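Local coordinates for protein probable glutamine synthetase (Pseudomonas aeruginosa, PDB 4HPP) that belongs to the glutamine synthetase family and binds magnesium and glutamic acid in its catalytic domain, at residues A[73-78]-A[88-93]; A[234-239]-A[332-337]; A[263-268]-A[358-363]. All blocks are in the same frame, centred on the assembly; numbering follows the deposited sequence.

Overall arrangement
Contacts 1 and 2 are buried and lie in two different sheets; contact 3 is at the surface. Contact 1 (73-78 with 88-93) is a hairpin of the N-terminal domain, with a salt bridge on one face and apolar and aromatic packing on the other. Contact 2 (234-239 with 332-337) joins two strands of the catalytic domain beside the bound glutamic acid, and His-236 and Arg-334 line that pocket. Contact 3 (263-268 with 358-363) holds a loop to a helix through one histidine and small apolar patches. Contacts 2 and 3 touch where Leu-239 meets Trp-266; contact 1 is about 15 Å from contact 2 at their nearest atoms.

Contact 1. Residues A[73-78]-A[88-93]; sequences NSRVRV and ALDYLH
Asp-90 OD2 is held by two arginines: Arg-75 NH2, 2.7 Å from Asp-90 OD2, and Arg-8 NE, which adds a second salt bridge. Arg-75 meets the carboxylate side-on, its NE bonding to Asp-90 OD1 at 2.9 Å. Both oxygens use their syn lone pairs; NH2 has its acceptor in the guanidinium plane, while that of NE is slightly tilted. The two flat groups are nearly coplanar, 20° apart. Two positive neighbours would be expected to keep the aspartate ionised. The aliphatic part of Arg-75 rests on Leu-92, with Arg-75 CB 3.9 Å from Leu-92 CG, and Arg-77 NE lies above one face of the Arg-75 guanidinium.

Across the sheet the character changes. Tyr-91 CG sits between the backbone N and carbonyl carbon (chi1 66°), and the ring lies side by side with Val-76, pointing the same way. Val-76 CB stands over one ring face, 4.0 Å from the ring centroid and offset toward the hydroxyl end, in a CH-pi contact. Beside it Val-78 CB meets Leu-89 CB at 4.1 Å. Helix 196-216 packs on this face, with Asn-204 against Val-76 and Val-208 against Leu-89; Asn-204 OD1 is hydrogen-bonded to both Tyr-91 OH and His-93 NE2.

The backbones pair antiparallel, Val-76 with Tyr-91 and Val-78 with Leu-89 as hydrogen-bonded pairs; Val-76 N to Tyr-91 O is 2.8 Å. Near Ser-74 the pairing gives way to a weak bond from His-93 N to Ser-74 OG, 3.0 Å long, and Asp-71 O is the stronger partner of that hydroxyl. At the other end Ala-88 O accepts from Arg-154 of a neighbouring subunit. Strands 66-78 and 89-97 thus make a beta hairpin in the mixed sheet of the glutamine synthetase N-terminal domain.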
# COMPACT_ATOMS: atom_id res chain seq x y z
N ASN A 73 -12.66 38.15 24.15
CA ASN A 73 -13.57 38.39 23.01
C ASN A 73 -13.04 37.99 21.62
O ASN A 73 -13.79 37.99 20.66
CB ASN A 73 -14.15 39.82 23.04
CG ASN A 73 -15.08 40.06 24.24
OD1 ASN A 73 -15.96 39.24 24.56
ND2 ASN A 73 -14.87 41.17 24.91
N SER A 74 -11.77 37.63 21.53
CA SER A 74 -11.10 37.35 20.26
C SER A 74 -10.96 35.85 20.02
O SER A 74 -10.35 35.46 19.03
CB SER A 74 -9.71 37.90 20.33
OG SER A 74 -9.02 37.19 21.34
N ARG A 75 -11.51 35.02 20.91
CA ARG A 75 -11.38 33.58 20.80
C ARG A 75 -11.76 32.98 19.43
O ARG A 75 -12.81 33.28 18.87
CB ARG A 75 -12.15 32.89 21.91
CG ARG A 75 -11.97 31.37 21.89
CD ARG A 75 -11.99 30.81 23.29
NE ARG A 75 -11.81 29.39 23.29
CZ ARG A 75 -12.28 28.61 24.25
NH1 ARG A 75 -12.90 29.16 25.28
NH2 ARG A 75 -12.12 27.29 24.18
N VAL A 76 -10.87 32.14 18.90
CA VAL A 76 -11.14 31.36 17.69
C VAL A 76 -11.28 29.89 18.02
O VAL A 76 -10.43 29.34 18.71
CB VAL A 76 -10.05 31.60 16.61
CG1 VAL A 76 -10.25 30.68 15.40
CG2 VAL A 76 -10.18 33.03 16.14
N ARG A 77 -12.34 29.26 17.53
CA ARG A 77 -12.62 27.86 17.81
C ARG A 77 -12.97 27.23 16.49
O ARG A 77 -14.06 27.48 15.98
CB ARG A 77 -13.89 27.71 18.70
CG ARG A 77 -13.88 28.06 20.19
CD ARG A 77 -14.63 26.89 20.86
NE ARG A 77 -15.72 27.20 21.82
CZ ARG A 77 -16.41 26.28 22.54
NH1 ARG A 77 -16.15 24.97 22.45
NH2 ARG A 77 -17.38 26.67 23.36
N VAL A 78 -12.08 26.40 15.94
CA VAL A 78 -12.45 25.59 14.76
C VAL A 78 -12.43 24.17 15.27
O VAL A 78 -11.35 23.61 15.55
CB VAL A 78 -11.43 25.70 13.59
CG1 VAL A 78 -11.83 24.80 12.41
CG2 VAL A 78 -11.11 27.18 13.19
N ALA A 88 -8.95 20.22 17.52
CA ALA A 88 -9.52 21.52 17.28
C ALA A 88 -8.34 22.53 17.19
O ALA A 88 -7.24 22.26 17.67
CB ALA A 88 -10.48 21.89 18.40
N LEU A 89 -8.58 23.65 16.54
CA LEU A 89 -7.77 24.82 16.63
C LEU A 89 -8.41 25.76 17.60
O LEU A 89 -9.46 26.30 17.33
CB LEU A 89 -7.74 25.46 15.26
CG LEU A 89 -6.78 26.67 15.14
CD1 LEU A 89 -5.30 26.33 15.39
CD2 LEU A 89 -6.95 27.33 13.78
N ASP A 90 -7.79 25.98 18.73
CA ASP A 90 -8.39 26.81 19.74
C ASP A 90 -7.40 27.78 20.32
O ASP A 90 -6.42 27.36 20.91
CB ASP A 90 -8.93 25.93 20.85
CG ASP A 90 -9.91 26.63 21.72
OD1 ASP A 90 -9.91 27.92 21.75
OD2 ASP A 90 -10.69 25.89 22.39
N TYR A 91 -7.64 29.07 20.16
CA TYR A 91 -6.67 30.06 20.68
C TYR A 91 -7.35 31.42 20.78
O TYR A 91 -8.38 31.63 20.16
CB TYR A 91 -5.41 30.20 19.75
CG TYR A 91 -5.79 30.76 18.41
CD1 TYR A 91 -5.88 32.14 18.20
CD2 TYR A 91 -6.08 29.93 17.35
CE1 TYR A 91 -6.23 32.66 16.93
CE2 TYR A 91 -6.41 30.42 16.09
CZ TYR A 91 -6.51 31.79 15.89
OH TYR A 91 -6.90 32.26 14.64
N LEU A 92 -6.74 32.30 21.56
CA LEU A 92 -7.18 33.67 21.82
C LEU A 92 -6.02 34.66 21.59
O LEU A 92 -4.86 34.38 21.97
CB LEU A 92 -7.59 33.82 23.29
CG LEU A 92 -8.73 33.01 23.87
CD1 LEU A 92 -8.25 31.66 24.35
CD2 LEU A 92 -9.38 33.74 25.04
N HIS A 93 -6.34 35.81 21.01
CA HIS A 93 -5.39 36.89 20.84
C HIS A 93 -5.24 37.57 22.16
O HIS A 93 -6.21 37.67 22.94
CB HIS A 93 -5.87 37.87 19.81
CG HIS A 93 -6.18 37.25 18.50
ND1 HIS A 93 -5.33 37.32 17.45
CD2 HIS A 93 -7.31 36.53 18.06
CE1 HIS A 93 -5.87 36.64 16.39
NE2 HIS A 93 -7.09 36.16 16.76

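Contact 2. Residues A[234-239]-A[332-337]; sequences GVHLHL and EFRPMD. With GLU (glutamic acid), chain D.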
# COMPACT_ATOMS: atom_id res chain seq x y z
N GLY A 234 -0.80 39.88 -2.97
CA GLY A 234 -1.10 41.11 -2.27
C GLY A 234 -1.99 40.88 -1.05
O GLY A 234 -2.48 39.79 -0.84
N VAL A 235 -2.12 41.92 -0.24
CA VAL A 235 -3.08 42.03 0.82
C VAL A 235 -3.68 43.40 0.55
O VAL A 235 -2.95 44.34 0.35
CB VAL A 235 -2.43 41.98 2.22
CG1 VAL A 235 -3.36 42.57 3.31
CG2 VAL A 235 -2.04 40.56 2.61
N HIS A 236 -5.00 43.52 0.55
CA HIS A 236 -5.63 44.83 0.35
C HIS A 236 -6.51 45.14 1.50
O HIS A 236 -7.30 44.31 1.94
CB HIS A 236 -6.46 44.90 -0.93
CG HIS A 236 -5.68 44.69 -2.19
ND1 HIS A 236 -6.25 44.23 -3.32
CD2 HIS A 236 -4.31 44.87 -2.48
CE1 HIS A 236 -5.30 44.11 -4.30
NE2 HIS A 236 -4.12 44.50 -3.79
N LEU A 237 -6.43 46.36 1.96
CA LEU A 237 -7.15 46.71 3.16
C LEU A 237 -8.23 47.67 2.68
O LEU A 237 -7.88 48.68 2.10
CB LEU A 237 -6.17 47.36 4.13
CG LEU A 237 -6.63 48.06 5.39
CD1 LEU A 237 -7.48 47.11 6.22
CD2 LEU A 237 -5.40 48.50 6.15
N HIS A 238 -9.51 47.32 2.86
CA HIS A 238 -10.65 48.22 2.63
C HIS A 238 -11.05 48.88 3.90
O HIS A 238 -11.32 48.20 4.88
CB HIS A 238 -11.86 47.44 2.14
CG HIS A 238 -11.65 46.82 0.80
ND1 HIS A 238 -11.92 47.49 -0.36
CD2 HIS A 238 -11.16 45.58 0.44
CE1 HIS A 238 -11.61 46.71 -1.41
NE2 HIS A 238 -11.16 45.52 -0.93
N LEU A 239 -11.04 50.20 3.90
CA LEU A 239 -11.42 50.98 5.10
C LEU A 239 -12.57 51.91 4.80
O LEU A 239 -12.58 52.59 3.77
CB LEU A 239 -10.26 51.78 5.64
CG LEU A 239 -9.25 50.85 6.32
CD1 LEU A 239 -7.87 51.50 6.39
CD2 LEU A 239 -9.75 50.49 7.70
N GLU A 332 -9.57 51.45 -0.52
CA GLU A 332 -8.67 50.35 -0.55
C GLU A 332 -7.20 50.79 -0.74
O GLU A 332 -6.83 51.36 -1.79
CB GLU A 332 -9.12 49.47 -1.71
CG GLU A 332 -8.02 48.68 -2.35
CD GLU A 332 -8.54 47.47 -3.09
OE1 GLU A 332 -9.02 46.50 -2.44
OE2 GLU A 332 -8.45 47.47 -4.32
N PHE A 333 -6.39 50.51 0.30
CA PHE A 333 -4.91 50.63 0.36
C PHE A 333 -4.28 49.34 -0.21
O PHE A 333 -4.68 48.23 0.13
CB PHE A 333 -4.49 50.87 1.83
CG PHE A 333 -2.99 51.02 2.08
CD1 PHE A 333 -2.15 49.89 2.11
CD2 PHE A 333 -2.43 52.28 2.32
CE1 PHE A 333 -0.77 50.02 2.34
CE2 PHE A 333 -1.07 52.42 2.56
CZ PHE A 333 -0.25 51.28 2.58
N ARG A 334 -3.27 49.49 -1.06
CA ARG A 334 -2.88 48.37 -1.91
C ARG A 334 -1.44 47.93 -1.71
O ARG A 334 -1.15 46.75 -1.95
CB ARG A 334 -3.19 48.64 -3.39
CG ARG A 334 -4.64 48.98 -3.62
CD ARG A 334 -5.04 49.09 -5.08
NE ARG A 334 -5.42 47.81 -5.64
CZ ARG A 334 -4.69 47.17 -6.56
NH1 ARG A 334 -5.10 45.99 -7.05
NH2 ARG A 334 -3.56 47.75 -7.00
N PRO A 335 -0.56 48.85 -1.27
CA PRO A 335 0.84 48.40 -1.11
C PRO A 335 1.05 47.66 0.23
O PRO A 335 1.79 48.08 1.14
CB PRO A 335 1.66 49.69 -1.29
CG PRO A 335 0.67 50.80 -1.52
CD PRO A 335 -0.68 50.30 -1.07
N MET A 336 0.38 46.52 0.32
CA MET A 336 0.36 45.77 1.56
C MET A 336 0.46 44.31 1.20
O MET A 336 0.00 43.94 0.12
CB MET A 336 -0.89 46.07 2.35
CG MET A 336 -0.80 45.50 3.75
SD MET A 336 -2.31 45.73 4.72
CE MET A 336 -2.12 47.41 5.39
N ASP A 337 1.13 43.53 2.04
CA ASP A 337 1.33 42.11 1.80
C ASP A 337 1.22 41.32 3.11
O ASP A 337 1.01 41.93 4.20
CB ASP A 337 2.62 41.83 1.02
CG ASP A 337 3.88 42.28 1.74
OD1 ASP A 337 4.65 43.08 1.15
OD2 ASP A 337 4.16 41.81 2.86
N GLU D . -1.94 39.98 -6.87
CA GLU D . -2.06 41.50 -6.84
C GLU D . -1.28 42.22 -5.72
O GLU D . -0.13 41.91 -5.44
CB GLU D . -3.52 41.90 -6.77
CG GLU D . -4.29 41.62 -8.04
CD GLU D . -5.76 41.82 -7.86
OE1 GLU D . -6.27 42.75 -8.50
OE2 GLU D . -6.39 41.07 -7.08
OXT GLU D . -1.78 43.13 -5.05
O HOH W 1 -8.92 44.50 -4.05
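His-236 and Arg-334 meet beside the glutamic acid. His-236 CG is anti to the carbonyl carbon (chi1 -62°), and from there the imidazole spans two partners: NE2 donates to OXT of the glutamic acid at 3.0 Å, while ND1 is 2.8 Å from water 1. That water donates to Glu-332 OE1 at 2.6 Å, linking the histidine to the neighbouring strand.

Arg-334 bends at chi3 (87°), which turns NE over one face of the His-236 ring, toward its rim. The ring and guanidinium planes are 42° apart, so this is a tilted cover; the closest approach is Arg-334 NH1 to His-236 CE1, 3.3 Å. Arg-334 NE also forms a salt bridge to Glu-332 OE2 through a weak hydrogen bond; the stronger partner of OE2 is Arg-313.

Beyond an inverse gamma turn centred on Pro-335, Met-336 brings sulfur and methyl to two branched side chains: SD lies 3.6 Å from Val-235 CG1 and CE 3.5 Å from Leu-237 CD2. Leu-237 and Phe-333 form an antiparallel hydrogen-bonded pair.

The contact forms part of the glutamic acid pocket: His-236 bonds the ligand directly, and Glu-332, a second-shell residue reaching His-236 through water 1 and Arg-334 directly, probably steadies both pocket residues from behind.

Contact 3. Residues A[263-268]-A[358-363]; sequences GEHWAA and ERRLPL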
# COMPACT_ATOMS: atom_id res chain seq x y z
N GLY A 263 -13.37 62.59 4.16
CA GLY A 263 -12.74 61.64 3.28
C GLY A 263 -11.45 62.14 2.68
O GLY A 263 -10.40 61.53 2.88
N GLU A 264 -11.53 63.25 1.95
CA GLU A 264 -10.33 63.80 1.29
C GLU A 264 -9.20 64.10 2.28
O GLU A 264 -8.04 63.90 1.95
CB GLU A 264 -10.66 65.05 0.49
CG GLU A 264 -12.11 65.17 0.06
CD GLU A 264 -12.34 66.27 -0.96
OE1 GLU A 264 -13.38 66.20 -1.67
OE2 GLU A 264 -11.49 67.20 -1.05
N HIS A 265 -9.51 64.60 3.47
CA HIS A 265 -8.45 64.83 4.45
C HIS A 265 -7.80 63.50 4.81
O HIS A 265 -6.57 63.33 4.70
CB HIS A 265 -8.98 65.55 5.70
CG HIS A 265 -9.48 66.98 5.44
ND1 HIS A 265 -8.75 67.90 4.75
CD2 HIS A 265 -10.67 67.62 5.82
CE1 HIS A 265 -9.46 69.06 4.68
NE2 HIS A 265 -10.63 68.88 5.33
N TRP A 266 -8.63 62.54 5.19
CA TRP A 266 -8.14 61.20 5.49
C TRP A 266 -7.23 60.59 4.42
O TRP A 266 -6.06 60.22 4.68
CB TRP A 266 -9.31 60.30 5.83
CG TRP A 266 -8.83 59.04 6.48
CD1 TRP A 266 -8.60 58.83 7.83
CD2 TRP A 266 -8.44 57.77 5.81
NE1 TRP A 266 -8.14 57.55 8.04
CE2 TRP A 266 -8.01 56.87 6.88
CE3 TRP A 266 -8.44 57.30 4.48
CZ2 TRP A 266 -7.59 55.55 6.62
CZ3 TRP A 266 -8.02 55.98 4.23
CH2 TRP A 266 -7.59 55.12 5.28
N ALA A 267 -7.73 60.51 3.19
CA ALA A 267 -6.94 60.02 2.07
C ALA A 267 -5.64 60.81 1.87
O ALA A 267 -4.59 60.23 1.48
CB ALA A 267 -7.76 60.02 0.80
N ALA A 268 -5.70 62.11 2.14
CA ALA A 268 -4.53 62.98 1.92
C ALA A 268 -3.35 62.66 2.88
O ALA A 268 -2.16 62.61 2.48
CB ALA A 268 -4.95 64.43 2.01
N GLU A 358 -6.55 65.69 11.07
CA GLU A 358 -6.12 66.66 12.12
C GLU A 358 -5.52 67.98 11.59
O GLU A 358 -5.72 69.03 12.19
CB GLU A 358 -5.11 65.99 13.09
CG GLU A 358 -5.74 64.84 13.89
CD GLU A 358 -4.84 64.17 14.94
OE1 GLU A 358 -3.57 64.21 14.85
OE2 GLU A 358 -5.46 63.60 15.87
N ARG A 359 -4.79 67.90 10.49
CA ARG A 359 -4.14 69.06 9.85
C ARG A 359 -4.87 69.51 8.57
O ARG A 359 -4.29 70.19 7.73
CB ARG A 359 -2.68 68.72 9.55
CG ARG A 359 -2.03 68.23 10.83
CD ARG A 359 -0.62 67.71 10.69
NE ARG A 359 -0.23 67.18 12.00
CZ ARG A 359 1.01 66.92 12.42
NH1 ARG A 359 2.09 67.09 11.63
NH2 ARG A 359 1.16 66.47 13.67
N ARG A 360 -6.14 69.10 8.46
CA ARG A 360 -6.97 69.32 7.28
C ARG A 360 -6.14 69.47 6.01
O ARG A 360 -6.20 70.48 5.34
CB ARG A 360 -7.92 70.50 7.51
CG ARG A 360 -8.94 70.28 8.63
CD ARG A 360 -9.33 71.58 9.35
NE ARG A 360 -8.15 72.30 9.81
CZ ARG A 360 -7.73 72.36 11.07
NH1 ARG A 360 -8.43 71.78 12.05
NH2 ARG A 360 -6.61 73.03 11.33
N LEU A 361 -5.34 68.45 5.74
CA LEU A 361 -4.49 68.29 4.57
C LEU A 361 -5.28 68.25 3.25
O LEU A 361 -6.25 67.50 3.10
CB LEU A 361 -3.66 67.01 4.74
CG LEU A 361 -2.13 67.07 4.87
CD1 LEU A 361 -1.63 68.21 5.72
CD2 LEU A 361 -1.59 65.74 5.40
N PRO A 362 -4.87 69.08 2.29
CA PRO A 362 -5.68 69.14 1.06
C PRO A 362 -5.26 68.02 0.11
O PRO A 362 -4.14 67.56 0.20
CB PRO A 362 -5.30 70.52 0.48
CG PRO A 362 -3.92 70.85 1.04
CD PRO A 362 -3.69 70.00 2.26
N LEU A 363 -6.12 67.65 -0.85
CA LEU A 363 -5.86 66.52 -1.73
C LEU A 363 -5.40 66.89 -3.13
O LEU A 363 -6.24 67.00 -4.02
CB LEU A 363 -7.15 65.72 -1.88
CG LEU A 363 -7.08 64.20 -1.68
CD1 LEU A 363 -8.29 63.59 -2.36
CD2 LEU A 363 -5.76 63.53 -2.13
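Residues 358-363 leave helix 342-358 at Arg-359 and pass without regular structure beside residues 263-268 of helix 261-281, with Arg-360 in the left-handed region (positive phi and psi) and Leu-361 CA 5.3 Å from His-265 CA.

The His-265 side chain meets this loop with both face and edge. Its CG is anti to the carbonyl carbon (chi1 -65°), and ND1 donates to Leu-361 O at 3.0 Å, nearly straight at 164°. The oxygen lies in the ring plane, but the donor stands well above the carbonyl plane, 52° out of it. Over one face of the same ring sits Arg-360 CA, 3.7 Å from the ring centroid, in a CH-pi contact. Arg-360 CB follows at 3.5 Å from His-265 CE1; the guanidinium runs on away from the helix and has the backbone oxygen of Glu-358 over one of its faces.

This is a helix-to-loop contact at the surface, within the catalytic domain, joining helix 261-281 to the chain that follows helix 342-358. The two helices also meet directly, through His-265 on Ile-357 and Trp-266 on Val-349 and Ile-357. Trp-266 packs on Leu-239 and Leu-241 of strand 235-243 as well, and its NE1 is hydrogen-bonded to Tyr-119 OH.

One helical turn beyond Glu-264 and His-265, the methyl of Ala-268 faces the loop: CB is 3.5 Å from Leu-361 O and 4.0 Å from Leu-361 CB. Leu-363 reaches back toward the preceding turn, with CG 3.8 Å from Glu-264 O and CD1 4.0 Å from Glu-264 CB. The carboxylate of Glu-264 turns to another partner, forming a salt bridge through OE1 with Arg-255.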